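Local coordinates for esterase (Thermotoga maritima, PDB 3DOH) that hydrolyses esters as a thermostable esterase, joining an alpha/beta-hydrolase domain to an immunoglobulin-like N-terminal domain, at the interface of chains A and B and the interface of chains A and C. Sequence-based numbering; all coordinates share one arbitrary frame. Chains: chain A/B/C, esterase.

Contact 1: the interface of chains A and B. Residues chain A 44, 46, 113, 115; chain B 41, 113, 115-116.
A:Leu115 and B:Leu115 turn their side chains towards one another with nearly the same torsions: each CG lies anti to its own carbonyl carbon, chi1 -63° in chain A and -72° in chain B. Their CD2 methyls meet at the middle of the patch, the two side chains crossing at about a right angle. At 2.60 Å resolution the 3.2 Å between A:Leu115 CD2 and B:Leu115 CD2 shows that the methyls touch, but it is not evidence of strain. The other methyl of B:Leu115 reaches strand 43-48 of chain A, where CD1 packs 3.8 Å from A:Lys46 CE and 4.0 Å from the hydroxyl OG of A:Ser44. A:Lys46 therefore contributes mainly its aliphatic chain, whose CD also lies 3.7 Å from B:Val116 CG1, again crossing roughly perpendicularly. The chain bends at its last torsion, chi4 -51°, and its terminal amine NZ comes 3.4 Å from the backbone O of B:Asp41, a weak hydrogen bond. The carboxylate stands further off, with OD1 of B:Asp41 5.1 Å from A:Lys46 NZ, which is no salt bridge but may still attract the lysine. B:Ser113 adds its OG beside A:Leu115 CD2 at 3.9 Å. All of these residues belong to the immunoglobulin-like region, and the two-fold gives each contact a twin with the chains exchanged; in the deposited assembly the patch joins two such domains, perhaps as part of a biological oligomer.

Contact 2: the interface of chains A and B. Residues chain A 115-117, 128; chain B 53, 111, 130.
The phenol ring of B:Tyr53 takes A:Val116 from the same side of its plane on which B:Ile111 of its own chain lies. B:Ile111 CG2 sits 3.7 Å above that plane, displaced towards the rim, whereas A:Val116 CG1 stands above the plane but outside the outline of the ring, beyond CD2. The valine thus leans obliquely over this margin instead of stacking on the centre: CG1 is 3.3 Å from B:Tyr53 CD2, and the valine CB is equally distant from CD2 and CE2 of the tyrosine, 3.8 Å in each case. The two side chains run past each other in opposite directions. Placing CG1 anti to the carbonyl carbon, chi1 -69°, points this methyl of A:Val116 at the ring. A:Pro117 extends the contact towards the hydroxyl end of the ring, its CD lying 3.9 Å from B:Tyr53 CE2, and its pyrrolidine crosses the tyrosine at about a right angle. B:Ile111, on strand 110-114, separates this ring from a second apolar contact. Its CG1 lies anti to the backbone N, chi1 -168°, and with chi2 also near extended CD1 comes to 3.5 Å from the carbonyl O of A:Leu115 and 3.9 Å from A:Pro128 CG. Among these residues the contact is apolar, with loop prolines and a valine of chain A set against strand residues of chain B. On the side remote from the tyrosine, the methyl CG2 of B:Thr130 packs against A:Pro128 CB at 3.6 Å.

Contact 3: the interface of chains A and C. Residues chain A 331, 335, 343; chain C 207, 210-211, 369.
The backbone O of A:Tyr343 is approached by two waters and by the side-chain amide of C:Gln369, in a contact between two alpha/beta-hydrolase domains. Water 1 lies 2.5 Å from A:Tyr343 O and 2.8 Å from the carbonyl O of C:Arg207, bridging two acceptors that cannot bond to each other directly. Water 2, 2.6 Å from water 1, also reaches the tyrosine O and C:Gln369 NE2. The direct bond from C:Gln369 NE2 to A:Tyr343 O is weak, 3.4 Å long and bent to 131° at the hydrogen. Beside this polar cluster is an apolar one. With CG anti to the backbone N, chi1 -173°, the ring of A:Tyr343 brings CD2 to 3.9 Å from C:Val210 CG1, while its CB packs 3.8 Å from C:Val211 CG1. Cutting this tyrosine back to alanine keeps CB and the carbonyl O, but would probably open a gap beside C:Val210 and leave its CG1 without the ring. From helix 325-336, A:Val331 CG1 meets CG1 of both C:Val210 and C:Val211, crossing the latter obliquely. One turn further on, A:Ala335 CB rests 3.7 Å from the backbone O of C:Val210.

Contact 1: the interface of chains A and B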
loop_
_atom_site.group_PDB
_atom_site.type_symbol
_atom_site.label_atom_id
_atom_site.label_comp_id
_atom_site.label_asym_id
_atom_site.label_seq_id
_atom_site.Cartn_x
_atom_site.Cartn_y
_atom_site.Cartn_z
ATOM N N SER A 44 4.709 1.110 27.721
ATOM C CA SER A 44 5.695 0.676 26.766
ATOM C C SER A 44 6.229 -0.677 27.197
ATOM O O SER A 44 6.379 -0.936 28.405
ATOM C CB SER A 44 6.830 1.651 26.771
ATOM O OG SER A 44 7.769 1.272 25.809
ATOM N N LYS A 46 9.466 -3.546 26.247
ATOM C CA LYS A 46 10.650 -3.782 25.370
ATOM C C LYS A 46 11.413 -5.013 25.766
ATOM O O LYS A 46 11.413 -5.340 26.929
ATOM C CB LYS A 46 11.605 -2.578 25.362
ATOM C CG LYS A 46 11.113 -1.450 24.490
ATOM C CD LYS A 46 11.864 -0.153 24.727
ATOM C CE LYS A 46 11.261 1.000 23.891
ATOM N NZ LYS A 46 11.108 0.664 22.408
ATOM N N SER A 113 7.267 0.240 30.871
ATOM C CA SER A 113 6.913 1.544 31.383
ATOM C C SER A 113 5.450 1.921 31.362
ATOM O O SER A 113 4.735 1.695 30.387
ATOM C CB SER A 113 7.652 2.609 30.620
ATOM O OG SER A 113 8.892 2.795 31.220
ATOM N N LEU A 115 3.862 5.355 31.050
ATOM C CA LEU A 115 4.470 6.560 30.518
ATOM C C LEU A 115 3.833 7.852 30.989
ATOM O O LEU A 115 4.481 8.899 31.028
ATOM C CB LEU A 115 4.409 6.521 29.005
ATOM C CG LEU A 115 5.183 5.382 28.382
ATOM C CD1 LEU A 115 4.812 5.177 26.898
ATOM C CD2 LEU A 115 6.647 5.661 28.550
ATOM N N ASP B 41 14.054 5.180 19.130
ATOM C CA ASP B 41 13.316 4.192 19.937
ATOM C C ASP B 41 13.779 4.071 21.422
ATOM O O ASP B 41 13.346 3.157 22.134
ATOM C CB ASP B 41 13.363 2.822 19.250
ATOM C CG ASP B 41 14.751 2.157 19.330
ATOM O OD1 ASP B 41 14.860 0.969 18.961
ATOM O OD2 ASP B 41 15.740 2.793 19.766
ATOM N N SER B 113 10.046 10.730 28.389
ATOM C CA SER B 113 10.789 9.678 29.052
ATOM C C SER B 113 11.941 9.167 28.211
ATOM O O SER B 113 11.818 8.954 27.010
ATOM C CB SER B 113 9.876 8.513 29.415
ATOM O OG SER B 113 8.507 8.915 29.446
ATOM N N LEU B 115 13.473 5.822 27.844
ATOM C CA LEU B 115 12.798 4.550 28.061
ATOM C C LEU B 115 13.707 3.438 28.565
ATOM O O LEU B 115 13.325 2.693 29.439
ATOM C CB LEU B 115 12.005 4.124 26.797
ATOM C CG LEU B 115 10.700 4.874 26.396
ATOM C CD1 LEU B 115 10.095 4.377 25.061
ATOM C CD2 LEU B 115 9.610 4.848 27.510
ATOM N N VAL B 116 14.896 3.334 27.983
ATOM C CA VAL B 116 15.868 2.284 28.268
ATOM C C VAL B 116 17.188 2.938 28.704
ATOM O O VAL B 116 17.372 4.134 28.479
ATOM C CB VAL B 116 16.184 1.428 26.981
ATOM C CG1 VAL B 116 14.977 0.599 26.523
ATOM C CG2 VAL B 116 16.794 2.305 25.851
#

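Contact 2: the interface of chains A and B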
loop_
_atom_site.group_PDB
_atom_site.type_symbol
_atom_site.label_atom_id
_atom_site.label_comp_id
_atom_site.label_asym_id
_atom_site.label_seq_id
_atom_site.Cartn_x
_atom_site.Cartn_y
_atom_site.Cartn_z
ATOM N N LEU A 115 3.862 5.355 31.050
ATOM C CA LEU A 115 4.470 6.560 30.518
ATOM C C LEU A 115 3.833 7.852 30.989
ATOM O O LEU A 115 4.481 8.899 31.028
ATOM C CB LEU A 115 4.409 6.521 29.005
ATOM C CG LEU A 115 5.183 5.382 28.382
ATOM C CD1 LEU A 115 4.812 5.177 26.898
ATOM C CD2 LEU A 115 6.647 5.661 28.550
ATOM N N VAL A 116 2.550 7.772 31.296
ATOM C CA VAL A 116 1.758 8.912 31.647
ATOM C C VAL A 116 1.098 8.548 32.952
ATOM O O VAL A 116 1.007 7.347 33.291
ATOM C CB VAL A 116 0.658 9.146 30.618
ATOM C CG1 VAL A 116 1.256 9.616 29.305
ATOM C CG2 VAL A 116 -0.221 7.899 30.448
ATOM N N PRO A 117 0.614 9.556 33.696
ATOM C CA PRO A 117 -0.050 9.205 34.937
ATOM C C PRO A 117 -1.288 8.390 34.592
ATOM O O PRO A 117 -1.703 8.407 33.445
ATOM C CB PRO A 117 -0.410 10.575 35.529
ATOM C CG PRO A 117 0.534 11.539 34.871
ATOM C CD PRO A 117 0.631 11.011 33.481
ATOM N N PRO A 128 3.965 7.860 36.484
ATOM C CA PRO A 128 4.865 7.084 35.620
ATOM C C PRO A 128 5.999 6.319 36.363
ATOM O O PRO A 128 6.562 6.821 37.346
ATOM C CB PRO A 128 5.457 8.153 34.719
ATOM C CG PRO A 128 4.392 9.174 34.602
ATOM C CD PRO A 128 3.615 9.159 35.884
ATOM N N TYR B 53 -3.010 12.379 26.398
ATOM C CA TYR B 53 -1.740 12.685 25.751
ATOM C C TYR B 53 -1.677 11.963 24.408
ATOM O O TYR B 53 -2.221 10.878 24.268
ATOM C CB TYR B 53 -0.579 12.150 26.568
ATOM C CG TYR B 53 -0.262 12.824 27.862
ATOM C CD1 TYR B 53 0.552 13.959 27.904
ATOM C CD2 TYR B 53 -0.703 12.272 29.053
ATOM C CE1 TYR B 53 0.873 14.536 29.103
ATOM C CE2 TYR B 53 -0.387 12.830 30.243
ATOM C CZ TYR B 53 0.389 13.953 30.263
ATOM O OH TYR B 53 0.669 14.482 31.483
ATOM N N ILE B 111 5.128 15.419 28.424
ATOM C CA ILE B 111 5.797 14.446 29.238
ATOM C C ILE B 111 6.804 13.747 28.362
ATOM O O ILE B 111 6.542 13.475 27.202
ATOM C CB ILE B 111 4.813 13.497 29.962
ATOM C CG1 ILE B 111 5.546 12.681 31.032
ATOM C CG2 ILE B 111 4.048 12.608 29.003
ATOM C CD1 ILE B 111 4.648 12.247 32.177
ATOM N N THR B 130 11.550 9.670 33.644
ATOM C CA THR B 130 10.368 10.269 33.029
ATOM C C THR B 130 10.171 11.640 33.620
ATOM O O THR B 130 10.415 11.834 34.790
ATOM C CB THR B 130 9.167 9.442 33.369
ATOM O OG1 THR B 130 9.329 8.153 32.753
ATOM C CG2 THR B 130 7.905 10.109 32.913
#

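Contact 3: the interface of chains A and C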
loop_
_atom_site.group_PDB
_atom_site.type_symbol
_atom_site.label_atom_id
_atom_site.label_comp_id
_atom_site.label_asym_id
_atom_site.label_seq_id
_atom_site.Cartn_x
_atom_site.Cartn_y
_atom_site.Cartn_z
ATOM N N VAL A 331 3.878 -46.495 6.749
ATOM C CA VAL A 331 2.428 -46.498 6.522
ATOM C C VAL A 331 2.028 -47.548 5.481
ATOM O O VAL A 331 1.076 -48.322 5.713
ATOM C CB VAL A 331 1.898 -45.124 6.107
ATOM C CG1 VAL A 331 0.485 -45.237 5.759
ATOM C CG2 VAL A 331 2.069 -44.156 7.221
ATOM N N ALA A 335 -0.408 -50.623 6.410
ATOM C CA ALA A 335 -1.641 -50.773 5.669
ATOM C C ALA A 335 -1.819 -52.170 5.047
ATOM O O ALA A 335 -2.898 -52.752 5.150
ATOM C CB ALA A 335 -1.726 -49.693 4.609
ATOM N N TYR A 343 -3.009 -41.668 8.107
ATOM C CA TYR A 343 -1.935 -40.929 7.496
ATOM C C TYR A 343 -2.474 -39.714 6.793
ATOM O O TYR A 343 -3.234 -39.823 5.816
ATOM C CB TYR A 343 -1.167 -41.787 6.484
ATOM C CG TYR A 343 0.066 -41.124 5.951
ATOM C CD1 TYR A 343 1.027 -40.569 6.815
ATOM C CD2 TYR A 343 0.290 -41.066 4.596
ATOM C CE1 TYR A 343 2.164 -39.940 6.308
ATOM C CE2 TYR A 343 1.419 -40.471 4.074
ATOM C CZ TYR A 343 2.360 -39.907 4.905
ATOM O OH TYR A 343 3.492 -39.298 4.323
ATOM N N ARG C 207 0.396 -39.854 -1.082
ATOM C CA ARG C 207 -0.300 -39.756 0.243
ATOM C C ARG C 207 -1.510 -40.693 0.378
ATOM O O ARG C 207 -1.795 -41.202 1.473
ATOM C CB ARG C 207 -0.699 -38.307 0.591
ATOM C CG ARG C 207 -1.674 -37.646 -0.407
ATOM C CD ARG C 207 -2.007 -36.203 -0.036
ATOM N NE ARG C 207 -0.774 -35.540 0.333
ATOM C CZ ARG C 207 -0.016 -34.877 -0.535
ATOM N NH1 ARG C 207 -0.422 -34.780 -1.807
ATOM N NH2 ARG C 207 1.130 -34.298 -0.135
ATOM N N VAL C 210 -0.529 -45.040 -0.705
ATOM C CA VAL C 210 0.172 -45.767 0.328
ATOM C C VAL C 210 -0.779 -46.256 1.422
ATOM O O VAL C 210 -0.463 -47.210 2.154
ATOM C CB VAL C 210 1.249 -44.839 0.912
ATOM C CG1 VAL C 210 0.732 -44.092 2.184
ATOM C CG2 VAL C 210 2.484 -45.594 1.154
ATOM N N VAL C 211 -1.959 -45.633 1.535
ATOM C CA VAL C 211 -3.004 -46.186 2.427
ATOM C C VAL C 211 -4.158 -46.895 1.709
ATOM O O VAL C 211 -4.815 -47.746 2.297
ATOM C CB VAL C 211 -3.500 -45.174 3.524
ATOM C CG1 VAL C 211 -2.326 -44.684 4.318
ATOM C CG2 VAL C 211 -4.169 -44.000 2.913
ATOM N N GLN C 369 -10.152 -34.321 2.303
ATOM C CA GLN C 369 -9.592 -35.600 2.786
ATOM C C GLN C 369 -10.705 -36.513 3.322
ATOM O O GLN C 369 -10.618 -37.732 3.203
ATOM C CB GLN C 369 -8.415 -35.407 3.804
ATOM C CG GLN C 369 -8.037 -36.722 4.573
ATOM C CD GLN C 369 -6.670 -36.717 5.322
ATOM O OE1 GLN C 369 -6.226 -35.686 5.838
ATOM N NE2 GLN C 369 -6.018 -37.899 5.401
HETATM O O HOH W 1 -3.301 -39.669 3.320
HETATM O O HOH W 2 -5.580 -40.789 3.936
#

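Contact 1 and contact 2 are parts of one two-fold interface: the centres of their C-alpha atoms lie about 10 Å apart, and A:Leu115 belongs to both, its side chain serving contact 1 and its carbonyl contact 2. Strand 110-114 of chain B also contributes to each. Contact 3 is remote, its C-alpha centre about 54 Å from that of contact 1 and 61 Å from that of contact 2, and it does not follow an exact two-fold. Chain A therefore uses its immunoglobulin-like domain towards chain B and its hydrolase domain towards chain C, two separate surfaces that could together build the deposited six-copy assembly.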